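Side-chain contacts in MRG701 (Oryza sativa, PDB 5IN1), which probably reads methylated lysines on histone tails through its chromodomain, as in other MRG proteins, and so takes part in transcriptional control: residues Lys64-Glu67 with Leu68-Gln72; Glu47-Thr50 with Asn51-Leu55; Leu10-Gly14 with Pro15-Glu19; Leu57-Glu60 with Asn61-Lys64. All blocks are in the same frame, centred on the assembly; numbering follows the deposited sequence.

Contact 1: Lys64-Glu67 with Leu68-Gln72; sequences KQQE and LEKSQ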
loop_
_atom_site.group_PDB
_atom_site.type_symbol
_atom_site.label_atom_id
_atom_site.label_comp_id
_atom_site.label_asym_id
_atom_site.label_seq_id
_atom_site.Cartn_x
_atom_site.Cartn_y
_atom_site.Cartn_z
ATOM N N LYS A 64 9.021 12.521 -22.257
ATOM C CA LYS A 64 8.774 13.747 -21.492
ATOM C C LYS A 64 10.069 14.325 -20.916
ATOM O O LYS A 64 10.310 15.534 -20.993
ATOM C CB LYS A 64 7.781 13.477 -20.369
ATOM C CG LYS A 64 7.454 14.672 -19.494
ATOM C CD LYS A 64 6.680 15.724 -20.268
ATOM C CE LYS A 64 6.218 16.868 -19.367
ATOM N NZ LYS A 64 5.576 17.933 -20.199
ATOM N N GLN A 65 10.915 13.451 -20.372
ATOM C CA GLN A 65 12.231 13.880 -19.903
ATOM C C GLN A 65 12.998 14.592 -21.021
ATOM O O GLN A 65 13.535 15.670 -20.819
ATOM C CB GLN A 65 13.023 12.692 -19.384
ATOM C CG GLN A 65 14.462 13.031 -19.015
ATOM C CD GLN A 65 15.247 11.775 -18.711
ATOM O OE1 GLN A 65 15.345 10.878 -19.559
ATOM N NE2 GLN A 65 15.806 11.687 -17.496
ATOM N N GLN A 66 13.025 13.977 -22.209
ATOM C CA GLN A 66 13.664 14.565 -23.389
ATOM C C GLN A 66 13.079 15.937 -23.750
ATOM O O GLN A 66 13.830 16.877 -24.015
ATOM C CB GLN A 66 13.551 13.598 -24.581
ATOM C CG GLN A 66 13.813 14.203 -25.971
ATOM C CD GLN A 66 13.845 13.150 -27.074
ATOM O OE1 GLN A 66 13.464 12.009 -26.868
ATOM N NE2 GLN A 66 14.311 13.543 -28.258
ATOM N N GLU A 67 11.755 16.035 -23.798
ATOM C CA GLU A 67 11.116 17.301 -24.134
ATOM C C GLU A 67 11.530 18.392 -23.163
ATOM O O GLU A 67 11.774 19.526 -23.567
ATOM C CB GLU A 67 9.591 17.161 -24.130
ATOM C CG GLU A 67 8.832 18.432 -24.542
ATOM C CD GLU A 67 7.320 18.327 -24.312
ATOM O OE1 GLU A 67 6.829 17.248 -23.917
ATOM O OE2 GLU A 67 6.612 19.331 -24.531
ATOM N N LEU A 68 11.572 18.067 -21.874
ATOM C CA LEU A 68 11.974 19.064 -20.892
ATOM C C LEU A 68 13.422 19.492 -21.077
ATOM O O LEU A 68 13.752 20.666 -20.916
ATOM C CB LEU A 68 11.766 18.548 -19.467
ATOM C CG LEU A 68 10.297 18.377 -19.092
ATOM C CD1 LEU A 68 10.118 17.560 -17.803
ATOM C CD2 LEU A 68 9.629 19.753 -18.981
ATOM N N GLU A 69 14.284 18.541 -21.414
ATOM C CA GLU A 69 15.679 18.877 -21.681
ATOM C C GLU A 69 15.824 19.793 -22.897
ATOM O O GLU A 69 16.656 20.700 -22.909
ATOM C CB GLU A 69 16.506 17.605 -21.879
ATOM C CG GLU A 69 16.725 16.836 -20.588
ATOM C CD GLU A 69 17.549 15.590 -20.794
ATOM O OE1 GLU A 69 17.075 14.679 -21.519
ATOM O OE2 GLU A 69 18.660 15.501 -20.232
ATOM N N LYS A 70 15.009 19.567 -23.920
ATOM C CA LYS A 70 15.127 20.364 -25.135
ATOM C C LYS A 70 14.539 21.759 -25.001
ATOM O O LYS A 70 14.918 22.666 -25.749
ATOM C CB LYS A 70 14.474 19.631 -26.298
ATOM C CG LYS A 70 15.254 18.421 -26.722
ATOM C CD LYS A 70 14.612 17.706 -27.889
ATOM C CE LYS A 70 14.559 18.582 -29.142
ATOM N NZ LYS A 70 15.901 18.857 -29.754
ATOM N N SER A 71 13.626 21.951 -24.057
ATOM C CA SER A 71 13.003 23.261 -23.904
ATOM C C SER A 71 13.730 24.087 -22.852
ATOM O O SER A 71 13.353 25.228 -22.579
ATOM C CB SER A 71 11.526 23.118 -23.548
ATOM O OG SER A 71 11.370 22.542 -22.269
ATOM N N GLN A 72 14.770 23.503 -22.265
ATOM C CA GLN A 72 15.602 24.206 -21.293
ATOM C C GLN A 72 16.190 25.480 -21.887
ATOM O O GLN A 72 16.636 25.481 -23.033
ATOM C CB GLN A 72 16.729 23.297 -20.801
ATOM C CG GLN A 72 16.422 22.585 -19.512
ATOM C CD GLN A 72 16.311 23.534 -18.336
ATOM O OE1 GLN A 72 17.247 24.273 -18.026
ATOM N NE2 GLN A 72 15.151 23.532 -17.683
HETATM O O HOH W 1 15.586 11.639 -22.286
#
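Leu68 leans back on the carbonyl of Lys64 one turn earlier in the C-terminal helix 59-70, which lies against the chromodomain's beta-sheet. The backbone is tightly knit here: Leu68 N donates to Lys64 O at 3.0 Å and Glu69 N to Gln65 O, both in the i to i+4 pattern of an alpha-helix, and Lys70 N repeats it on Gln66 O. On the side turned to the sheet, CG of Leu68, set beside its own N (chi1 -68°), sits 3.4 Å from Lys64 O, and its CD1 meets the aliphatic end of Lys64 at CE, 4.3 Å away. Leu68 also packs on Tyr12, Leu16 and Leu17, while Gln65 turns its NE2 to Leu17 O.

The flank of Gln66 and Lys70 is looser and more exposed. The two run alongside each other, with CG of Gln66 4.1 Å from CD of Lys70, before the lysine bends at its last two torsions and leads its amine away. At the margins between sheet and solvent, Lys64 NZ and Glu67 OE1 make a long ion pair at 4.0 Å, and Gln65 and Glu69 point the same way, amide and carboxylate planes 35° apart. A water spans the latter two, donating to Gln65 OE1 at 2.8 Å and only weakly to Glu69 OE1 at 3.5 Å.

Contact 2: Glu47-Thr50 with Asn51-Leu55; sequences EWVT and NDRLL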
loop_
_atom_site.group_PDB
_atom_site.type_symbol
_atom_site.label_atom_id
_atom_site.label_comp_id
_atom_site.label_asym_id
_atom_site.label_seq_id
_atom_site.Cartn_x
_atom_site.Cartn_y
_atom_site.Cartn_z
ATOM N N GLU A 47 15.642 10.859 -0.362
ATOM C CA GLU A 47 14.515 11.488 0.325
ATOM C C GLU A 47 13.218 10.745 0.080
ATOM O O GLU A 47 13.090 9.986 -0.881
ATOM C CB GLU A 47 14.359 12.939 -0.120
ATOM C CG GLU A 47 13.990 13.065 -1.591
ATOM C CD GLU A 47 13.824 14.509 -2.036
ATOM O OE1 GLU A 47 13.852 14.749 -3.258
ATOM O OE2 GLU A 47 13.695 15.400 -1.169
ATOM N N TRP A 48 12.254 10.974 0.967
ATOM C CA TRP A 48 10.898 10.495 0.774
ATOM C C TRP A 48 10.151 11.395 -0.182
ATOM O O TRP A 48 10.148 12.619 -0.019
ATOM C CB TRP A 48 10.111 10.472 2.089
ATOM C CG TRP A 48 10.526 9.453 3.081
ATOM C CD1 TRP A 48 11.189 9.677 4.256
ATOM C CD2 TRP A 48 10.283 8.045 3.022
ATOM N NE1 TRP A 48 11.384 8.496 4.917
ATOM C CE2 TRP A 48 10.837 7.477 4.182
ATOM C CE3 TRP A 48 9.646 7.209 2.093
ATOM C CZ2 TRP A 48 10.782 6.104 4.440
ATOM C CZ3 TRP A 48 9.591 5.846 2.349
ATOM C CH2 TRP A 48 10.156 5.307 3.517
ATOM N N VAL A 49 9.504 10.796 -1.175
ATOM C CA VAL A 49 8.628 11.546 -2.055
ATOM C C VAL A 49 7.299 10.840 -2.255
ATOM O O VAL A 49 7.187 9.614 -2.095
ATOM C CB VAL A 49 9.285 11.774 -3.437
ATOM C CG1 VAL A 49 10.620 12.520 -3.295
ATOM C CG2 VAL A 49 9.476 10.454 -4.148
ATOM N N THR A 50 6.293 11.605 -2.650
ATOM C CA THR A 50 5.013 11.014 -2.983
ATOM C C THR A 50 4.848 10.887 -4.498
ATOM O O THR A 50 5.741 11.268 -5.275
ATOM C CB THR A 50 3.867 11.819 -2.348
ATOM O OG1 THR A 50 4.147 13.211 -2.482
ATOM C CG2 THR A 50 3.795 11.480 -0.861
ATOM N N ASN A 51 3.731 10.301 -4.913
ATOM C CA ASN A 51 3.529 9.895 -6.292
ATOM C C ASN A 51 3.662 11.025 -7.309
ATOM O O ASN A 51 4.123 10.823 -8.443
ATOM C CB ASN A 51 2.149 9.242 -6.407
ATOM C CG ASN A 51 1.857 8.749 -7.786
ATOM O OD1 ASN A 51 2.459 7.782 -8.235
ATOM N ND2 ASN A 51 0.914 9.394 -8.470
ATOM N N ASP A 52 3.254 12.217 -6.902
ATOM C CA ASP A 52 3.296 13.382 -7.773
ATOM C C ASP A 52 4.712 13.761 -8.223
ATOM O O ASP A 52 4.868 14.482 -9.209
ATOM C CB ASP A 52 2.670 14.557 -7.047
ATOM C CG ASP A 52 3.274 14.750 -5.695
ATOM O OD1 ASP A 52 3.073 13.884 -4.805
ATOM O OD2 ASP A 52 3.985 15.751 -5.504
ATOM N N ARG A 53 5.731 13.278 -7.507
ATOM C CA ARG A 53 7.119 13.560 -7.866
ATOM C C ARG A 53 7.725 12.565 -8.848
ATOM O O ARG A 53 8.839 12.791 -9.329
ATOM C CB ARG A 53 7.982 13.600 -6.604
ATOM C CG ARG A 53 7.723 14.818 -5.711
ATOM C CD ARG A 53 8.514 16.073 -6.209
ATOM N NE ARG A 53 9.965 15.897 -6.187
ATOM C CZ ARG A 53 10.729 16.017 -5.099
ATOM N NH1 ARG A 53 10.195 16.314 -3.930
ATOM N NH2 ARG A 53 12.039 15.837 -5.184
ATOM N N LEU A 54 7.011 11.472 -9.119
ATOM C CA LEU A 54 7.558 10.332 -9.846
ATOM C C LEU A 54 6.778 10.009 -11.117
ATOM O O LEU A 54 5.565 10.271 -11.228
ATOM C CB LEU A 54 7.577 9.086 -8.958
ATOM C CG LEU A 54 8.358 9.188 -7.648
ATOM C CD1 LEU A 54 8.294 7.859 -6.898
ATOM C CD2 LEU A 54 9.800 9.623 -7.896
ATOM N N LEU A 55 7.472 9.376 -12.049
ATOM C CA LEU A 55 6.876 8.833 -13.262
ATOM C C LEU A 55 7.456 7.449 -13.516
ATOM O O LEU A 55 8.659 7.228 -13.347
ATOM C CB LEU A 55 7.142 9.751 -14.465
ATOM C CG LEU A 55 6.406 11.097 -14.500
ATOM C CD1 LEU A 55 6.956 11.944 -15.626
ATOM C CD2 LEU A 55 4.905 10.864 -14.693
HETATM O O HOH W 2 5.325 16.260 -3.082
#
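A tight 3-10 turn at residues 51-53 carries the chain from edge strand 47-50 to edge strand 54-56 of the chromodomain sheet, and Arg53, the last residue of the turn, reaches back to Glu47 on the first of these strands. Its NH2 donates to Glu47 OE1 at 2.9 Å in a salt bridge that is rather bent (138° at the hydrogen): OE1 is met from above the carboxylate plane, and the two flat groups stand 77° apart. Bends at chi2 and chi3 curl the arginine round Val49, whose CG1 lies over one guanidinium face, towards its rim, 3.9 Å from NH1. Arg53 NE donates to Tyr12 O; the bonds from NE and NH2 probably limit the turning of the guanidinium, and Tyr38 OH, bonded to OE1, helps to place the carboxylate.

At the start of the turn Thr50 OG1 donates to the syn lone pair of Asp52 OD1 at 2.6 Å. A water bound to Asp52 OD2 lies on this more exposed side. Arg53 N closes the turn on Thr50 O at 3.0 Å. Inward, CG2 of Val49 meets CD2 of Leu54 at 3.9 Å. Beyond them Val49 packs on Val36 of strand 31-38, whereas Leu54 touches Tyr34 of that strand as well as Val9 and Ala11 of strand 8-13.

Contact 3: Leu10-Gly14 with Pro15-Glu19; sequences LAYHG and PLLYE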
loop_
_atom_site.group_PDB
_atom_site.type_symbol
_atom_site.label_atom_id
_atom_site.label_comp_id
_atom_site.label_asym_id
_atom_site.label_seq_id
_atom_site.Cartn_x
_atom_site.Cartn_y
_atom_site.Cartn_z
ATOM N N LEU A 10 11.527 7.734 -13.019
ATOM C CA LEU A 10 11.902 9.125 -13.261
ATOM C C LEU A 10 11.369 9.971 -12.111
ATOM O O LEU A 10 10.250 9.747 -11.638
ATOM C CB LEU A 10 11.356 9.614 -14.600
ATOM C CG LEU A 10 11.934 8.877 -15.798
ATOM C CD1 LEU A 10 11.179 9.217 -17.068
ATOM C CD2 LEU A 10 13.416 9.187 -15.960
ATOM N N ALA A 11 12.168 10.913 -11.638
ATOM C CA ALA A 11 11.797 11.775 -10.517
ATOM C C ALA A 11 12.111 13.225 -10.844
ATOM O O ALA A 11 13.196 13.558 -11.330
ATOM C CB ALA A 11 12.533 11.364 -9.249
ATOM N N TYR A 12 11.154 14.103 -10.573
ATOM C CA TYR A 12 11.411 15.529 -10.630
ATOM C C TYR A 12 12.351 15.945 -9.509
ATOM O O TYR A 12 12.221 15.507 -8.370
ATOM C CB TYR A 12 10.113 16.323 -10.537
ATOM C CG TYR A 12 9.313 16.350 -11.808
ATOM C CD1 TYR A 12 9.786 17.019 -12.917
ATOM C CD2 TYR A 12 8.077 15.711 -11.904
ATOM C CE1 TYR A 12 9.066 17.068 -14.098
ATOM C CE2 TYR A 12 7.348 15.759 -13.079
ATOM C CZ TYR A 12 7.841 16.450 -14.163
ATOM O OH TYR A 12 7.130 16.503 -15.356
ATOM N N HIS A 13 13.306 16.795 -9.839
ATOM C CA HIS A 13 14.069 17.492 -8.816
ATOM C C HIS A 13 14.247 18.871 -9.395
ATOM O O HIS A 13 15.110 19.090 -10.235
ATOM C CB HIS A 13 15.404 16.814 -8.520
ATOM C CG HIS A 13 15.932 17.115 -7.157
ATOM N ND1 HIS A 13 16.703 18.224 -6.890
ATOM C CD2 HIS A 13 15.784 16.464 -5.977
ATOM C CE1 HIS A 13 17.024 18.236 -5.610
ATOM N NE2 HIS A 13 16.479 17.182 -5.032
ATOM N N GLY A 14 13.381 19.797 -9.011
ATOM C CA GLY A 14 13.204 20.961 -9.852
ATOM C C GLY A 14 12.496 20.513 -11.116
ATOM O O GLY A 14 11.926 19.429 -11.161
ATOM N N PRO A 15 12.531 21.346 -12.159
ATOM C CA PRO A 15 11.671 21.126 -13.325
ATOM C C PRO A 15 12.119 20.025 -14.278
ATOM O O PRO A 15 11.370 19.721 -15.203
ATOM C CB PRO A 15 11.680 22.493 -14.021
ATOM C CG PRO A 15 12.978 23.093 -13.598
ATOM C CD PRO A 15 13.205 22.655 -12.196
ATOM N N LEU A 16 13.281 19.425 -14.066
ATOM C CA LEU A 16 13.735 18.362 -14.958
ATOM C C LEU A 16 13.514 17.005 -14.313
ATOM O O LEU A 16 13.428 16.892 -13.086
ATOM C CB LEU A 16 15.221 18.534 -15.330
ATOM C CG LEU A 16 15.594 19.854 -16.007
ATOM C CD1 LEU A 16 17.090 19.919 -16.250
ATOM C CD2 LEU A 16 14.843 19.976 -17.328
ATOM N N LEU A 17 13.476 15.973 -15.150
ATOM C CA LEU A 17 13.329 14.601 -14.692
ATOM C C LEU A 17 14.664 13.871 -14.624
ATOM O O LEU A 17 15.436 13.901 -15.584
ATOM C CB LEU A 17 12.389 13.845 -15.628
ATOM C CG LEU A 17 10.912 14.225 -15.480
ATOM C CD1 LEU A 17 10.110 13.705 -16.657
ATOM C CD2 LEU A 17 10.360 13.685 -14.154
ATOM N N TYR A 18 14.898 13.165 -13.514
ATOM C CA TYR A 18 16.150 12.429 -13.303
ATOM C C TYR A 18 15.846 10.962 -13.023
ATOM O O TYR A 18 14.848 10.633 -12.359
ATOM C CB TYR A 18 16.943 13.022 -12.129
ATOM C CG TYR A 18 17.284 14.474 -12.328
ATOM C CD1 TYR A 18 18.484 14.857 -12.908
ATOM C CD2 TYR A 18 16.377 15.470 -11.977
ATOM C CE1 TYR A 18 18.781 16.192 -13.122
ATOM C CE2 TYR A 18 16.665 16.812 -12.198
ATOM C CZ TYR A 18 17.863 17.156 -12.757
ATOM O OH TYR A 18 18.135 18.483 -12.952
ATOM N N GLU A 19 16.684 10.066 -13.517
ATOM C CA GLU A 19 16.502 8.677 -13.150
ATOM C C GLU A 19 16.816 8.492 -11.668
ATOM O O GLU A 19 17.780 9.062 -11.141
ATOM C CB GLU A 19 17.366 7.753 -14.009
ATOM C CG GLU A 19 16.853 6.320 -13.933
ATOM C CD GLU A 19 17.548 5.359 -14.892
ATOM O OE1 GLU A 19 18.675 5.643 -15.343
ATOM O OE2 GLU A 19 16.928 4.308 -15.194
HETATM O O HOH W 3 16.021 20.419 -12.430
#
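Leu10-His13 and Leu16-Glu19 run antiparallel with a marked twist, their short axes 133° apart, and are joined by a tight turn through Gly14 and Pro15. Ala11 and Tyr18 form a hydrogen-bonded pair, Ala11 N to Tyr18 O and Tyr18 N to Ala11 O, each 2.8 Å; nearer the turn His13 N donates to Leu16 O at a longer 3.3 Å. Gly14 has a positive phi of 70°, and a beta carbon there would run into CD of Pro15.

On the face bearing Leu10, Tyr12 and Leu17, the last two form a non-hydrogen-bonded pair joined by a CH-pi contact. CD2 of Leu17 stands over the centre of the Tyr12 ring, 3.5 Å from the centroid and 5° off the normal, while Pro15 O approaches the same ring at its edge, 3.7 Å from CE1. CB of Leu10 also meets CD2 of Leu17, and Leu68 of helix 59-70 packs on Tyr12. A serine in place of Tyr12 would probably leave the CD2 methyl of Leu17 without its aromatic seat and open a gap beside Leu68.

On the other face, Tyr18 lays its ring edge along the first strand, CE2 3.4 Å from His13 O, and CB of His13 borders it. A water donates to His13 O at 2.7 Å and also meets Tyr18 OH. The His13 ring makes edge-to-face contacts with Tyr38, Trp41 and Trp45, and Tyr18 also meets Trp41. This first hairpin of the SH3-like chromodomain sheet thus contributes to a cluster consistent with the aromatic cage that holds a methylated lysine in related chromodomains.

Contact 4: Leu57-Glu60 with Asn61-Lys64; sequences LTDE and NIRK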
loop_
_atom_site.group_PDB
_atom_site.type_symbol
_atom_site.label_atom_id
_atom_site.label_comp_id
_atom_site.label_asym_id
_atom_site.label_seq_id
_atom_site.Cartn_x
_atom_site.Cartn_y
_atom_site.Cartn_z
ATOM N N LEU A 57 9.119 4.454 -15.474
ATOM C CA LEU A 57 10.129 4.475 -16.524
ATOM C C LEU A 57 9.573 3.823 -17.783
ATOM O O LEU A 57 9.912 2.690 -18.119
ATOM C CB LEU A 57 11.402 3.761 -16.075
ATOM C CG LEU A 57 12.659 3.965 -16.921
ATOM C CD1 LEU A 57 13.141 5.412 -16.875
ATOM C CD2 LEU A 57 13.766 3.043 -16.418
ATOM N N THR A 58 8.710 4.552 -18.468
ATOM C CA THR A 58 8.124 4.099 -19.725
ATOM C C THR A 58 8.675 4.942 -20.856
ATOM O O THR A 58 9.192 6.042 -20.620
ATOM C CB THR A 58 6.609 4.236 -19.728
ATOM O OG1 THR A 58 6.290 5.625 -19.587
ATOM C CG2 THR A 58 5.992 3.454 -18.570
ATOM N N ASP A 59 8.520 4.480 -22.093
ATOM C CA ASP A 59 9.006 5.278 -23.207
ATOM C C ASP A 59 8.315 6.639 -23.260
ATOM O O ASP A 59 8.968 7.648 -23.529
ATOM C CB ASP A 59 8.831 4.540 -24.539
ATOM C CG ASP A 59 9.752 3.336 -24.667
ATOM O OD1 ASP A 59 10.771 3.277 -23.954
ATOM O OD2 ASP A 59 9.453 2.449 -25.493
ATOM N N GLU A 60 7.016 6.697 -22.971
ATOM C CA GLU A 60 6.335 7.989 -23.032
ATOM C C GLU A 60 6.897 8.971 -22.001
ATOM O O GLU A 60 7.088 10.141 -22.303
ATOM C CB GLU A 60 4.836 7.819 -22.829
ATOM C CG GLU A 60 4.050 9.119 -22.986
ATOM C CD GLU A 60 2.716 8.899 -23.677
ATOM O OE1 GLU A 60 2.541 7.831 -24.291
ATOM O OE2 GLU A 60 1.868 9.801 -23.641
ATOM N N ASN A 61 7.178 8.489 -20.796
ATOM C CA ASN A 61 7.689 9.381 -19.767
ATOM C C ASN A 61 9.148 9.733 -20.014
ATOM O O ASN A 61 9.583 10.829 -19.671
ATOM C CB ASN A 61 7.504 8.757 -18.387
ATOM C CG ASN A 61 6.051 8.692 -17.979
ATOM O OD1 ASN A 61 5.243 9.526 -18.405
ATOM N ND2 ASN A 61 5.710 7.710 -17.155
ATOM N N ILE A 62 9.896 8.828 -20.633
ATOM C CA ILE A 62 11.259 9.137 -21.015
ATOM C C ILE A 62 11.241 10.209 -22.108
ATOM O O ILE A 62 12.089 11.113 -22.127
ATOM C CB ILE A 62 12.017 7.871 -21.475
ATOM C CG1 ILE A 62 12.222 6.941 -20.279
ATOM C CG2 ILE A 62 13.333 8.259 -22.091
ATOM C CD1 ILE A 62 12.747 5.573 -20.637
ATOM N N ARG A 63 10.257 10.133 -23.001
ATOM C CA ARG A 63 10.090 11.177 -24.015
ATOM C C ARG A 63 9.773 12.533 -23.358
ATOM O O ARG A 63 10.210 13.573 -23.851
ATOM C CB ARG A 63 8.976 10.808 -25.008
ATOM C CG ARG A 63 9.279 9.655 -25.946
ATOM C CD ARG A 63 10.455 9.936 -26.842
ATOM N NE ARG A 63 10.689 8.790 -27.719
ATOM C CZ ARG A 63 10.583 8.816 -29.046
ATOM N NH1 ARG A 63 10.285 9.945 -29.679
ATOM N NH2 ARG A 63 10.802 7.707 -29.742
ATOM N N LYS A 64 9.021 12.521 -22.257
ATOM C CA LYS A 64 8.774 13.747 -21.492
ATOM C C LYS A 64 10.069 14.325 -20.916
ATOM O O LYS A 64 10.310 15.534 -20.993
ATOM C CB LYS A 64 7.781 13.477 -20.369
ATOM C CG LYS A 64 7.454 14.672 -19.494
ATOM C CD LYS A 64 6.680 15.724 -20.268
ATOM C CE LYS A 64 6.218 16.868 -19.367
ATOM N NZ LYS A 64 5.576 17.933 -20.199
#
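Backbone bonds of the i to i+4 kind link Thr58-Glu60 to Ile62-Lys64, with Ile62 N on Thr58 O at 2.9 Å, Arg63 N on Asp59 O at 2.8 Å and Lys64 N on Glu60 O. Thr58 is the N-cap: its OG1 accepts from Asn61 N at 3.2 Å in a fairly straight bond (160° at the hydrogen). A chi1 of 62° sets OG1 between the threonine's own N and carbonyl carbon, facing the first turn. This cap starts helix 59-70, the C-terminal helix of the chromodomain, two residues after strand 54-56. A valine here would probably leave Asn61 N without its side-chain acceptor and fray the first turn. The Asn61 amide passes close to the same hydroxyl, but its ND2 donates to Lys56 O, which ties the helix start back to the end of the strand.

Just ahead of the cap, Leu57 has CG anti to its N (chi1 -166°), which brings CD1 to CD1 of Ile62 at 3.8 Å; the two branches meet at an oblique angle. Leu57 and Ile62 both also touch Leu10 of strand 8-13. CG1 of Ile62 lies 3.2 Å from Thr58 O. Arg63 begins beside the backbone, its CG 3.2 Å from Asp59 O, then carries its guanidinium away from the turn towards a more exposed position.

How the contacts relate
Contacts 2 and 3 lie partly in the core and share the sheet: strands 54-56 and 8-13 are neighbours, joined by probable backbone hydrogen bonds between Leu55 N and Leu10 O and between Tyr12 N and Arg53 O. Contacts 1 and 4 are surface turns of the same helix 59-70, meeting at Lys64. The helix rests on the hairpin of contact 3 through Gln65 and Leu68 from contact 1 and Asn61 and Ile62 from contact 4, with Leu57 just before it. Contact 2 only brushes contact 4, at Leu55 and Asn61, and does not touch contact 1. The chemistry follows: cross-strand backbone bonds, CH-pi and aromatic packing in the hairpin; a salt bridge and a hydroxyl-carboxylate bond at the turn; i to i+4 bonds and an N-cap in the helix.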